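Local coordinates for protein SrtE1 (Streptomyces coelicolor, PDB 5CUW) that joins surface proteins to the cell wall as a class E sortase, a transpeptidase that recognises Leu-Ala-x-Thr-Gly and, less well, Leu-Pro-x-Thr-Gly sorting signals, at residues P136-V139 / S140-D143. Numbering follows the deposited sequence.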
loop_
_atom_site.group_PDB
_atom_site.type_symbol
_atom_site.label_atom_id
_atom_site.label_comp_id
_atom_site.label_asym_id
_atom_site.label_seq_id
_atom_site.Cartn_x
_atom_site.Cartn_y
_atom_site.Cartn_z
ATOM N N PRO A 136 -16.158 3.667 -2.834
ATOM C CA PRO A 136 -15.180 4.542 -2.176
ATOM C C PRO A 136 -15.483 4.753 -0.684
ATOM O O PRO A 136 -14.600 5.169 0.069
ATOM C CB PRO A 136 -15.302 5.858 -2.951
ATOM C CG PRO A 136 -15.944 5.496 -4.254
ATOM C CD PRO A 136 -16.842 4.329 -3.959
ATOM N N SER A 137 -16.707 4.453 -0.260
ATOM C CA SER A 137 -17.074 4.588 1.152
ATOM C C SER A 137 -16.717 3.348 1.973
ATOM O O SER A 137 -16.915 3.324 3.184
ATOM C CB SER A 137 -18.567 4.874 1.283
ATOM O OG SER A 137 -18.894 6.090 0.639
ATOM N N ASN A 138 -16.186 2.320 1.315
ATOM C CA ASN A 138 -15.890 1.061 1.990
ATOM C C ASN A 138 -14.552 1.107 2.714
ATOM O O ASN A 138 -13.585 0.489 2.283
ATOM C CB ASN A 138 -15.901 -0.101 0.987
ATOM C CG ASN A 138 -15.805 -1.459 1.664
ATOM O OD1 ASN A 138 -15.867 -1.563 2.892
ATOM N ND2 ASN A 138 -15.655 -2.508 0.866
ATOM N N VAL A 139 -14.493 1.830 3.829
ATOM C CA VAL A 139 -13.225 2.003 4.526
ATOM C C VAL A 139 -12.793 0.783 5.336
ATOM O O VAL A 139 -11.652 0.718 5.802
ATOM C CB VAL A 139 -13.272 3.215 5.486
ATOM C CG1 VAL A 139 -13.395 4.504 4.701
ATOM C CG2 VAL A 139 -14.412 3.064 6.478
ATOM N N SER A 140 -13.688 -0.188 5.500
ATOM C CA SER A 140 -13.373 -1.360 6.317
ATOM C C SER A 140 -12.252 -2.207 5.707
ATOM O O SER A 140 -11.709 -3.090 6.367
ATOM C CB SER A 140 -14.623 -2.215 6.524
ATOM O OG SER A 140 -15.595 -1.503 7.265
ATOM N N VAL A 141 -11.898 -1.931 4.456
ATOM C CA VAL A 141 -10.769 -2.624 3.827
ATOM C C VAL A 141 -9.436 -2.159 4.441
ATOM O O VAL A 141 -8.381 -2.731 4.155
ATOM C CB VAL A 141 -10.726 -2.404 2.289
ATOM C CG1 VAL A 141 -12.012 -2.903 1.640
ATOM C CG2 VAL A 141 -10.477 -0.930 1.949
ATOM N N LEU A 142 -9.498 -1.131 5.289
ATOM C CA LEU A 142 -8.334 -0.631 6.019
ATOM C C LEU A 142 -8.330 -1.034 7.498
ATOM O O LEU A 142 -7.485 -0.552 8.254
ATOM C CB LEU A 142 -8.260 0.900 5.946
ATOM C CG LEU A 142 -8.092 1.533 4.558
ATOM C CD1 LEU A 142 -8.287 3.032 4.644
ATOM C CD2 LEU A 142 -6.714 1.209 3.981
ATOM N N ASP A 143 -9.276 -1.883 7.907
ATOM C CA ASP A 143 -9.353 -2.377 9.295
ATOM C C ASP A 143 -8.104 -3.193 9.634
ATOM O O ASP A 143 -7.485 -3.768 8.732
ATOM C CB ASP A 143 -10.601 -3.255 9.497
ATOM C CG ASP A 143 -11.904 -2.453 9.562
ATOM O OD1 ASP A 143 -11.855 -1.208 9.658
ATOM O OD2 ASP A 143 -12.988 -3.078 9.537
HETATM O O HOH W 1 -16.723 -0.107 5.326
#
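Asn138 and Val141 meet with their side chains roughly at right angles: the amide nitrogen ND2 of Asn138 lies 3.7 Å from methyl CG1 of Val141, while Val141 CG2 rests 3.4 Å from the backbone O of Asn138. With CG anti to the backbone N (chi1 -171°), the amide lies beside its own carbonyl carbon, where OD1 and ND2 can face Ser140 and Val141. Asn138 OD1 accepts a 3.0 Å hydrogen bond from a water that in turn accepts one from Ser140 N, also at 3.0 Å. On the other branch, ND2 donates to Gln148 OE1 and Thr134 OG1, which fixes the amide's rotation. Asn138 is the centre of an inverse gamma turn, Val139 N bonding to Ser137 O, and leads into a short 3-10 segment on the loop between strands 121-134 and 156-164 of the sortase beta-barrel domain. With the amide gone, as in an alanine here, Gln148 OE1 and Thr134 OG1 would probably lack this donor, and the water on Ser140 N is likely to be held less firmly. In the 3-10 turn, Leu142 N donates to Val139 O (2.9 Å, 159° at the hydrogen). Val139 O also lies 3.4 Å from Leu142 CB, and the buried leucine packs on Tyr72, a probable substrate-recognition residue.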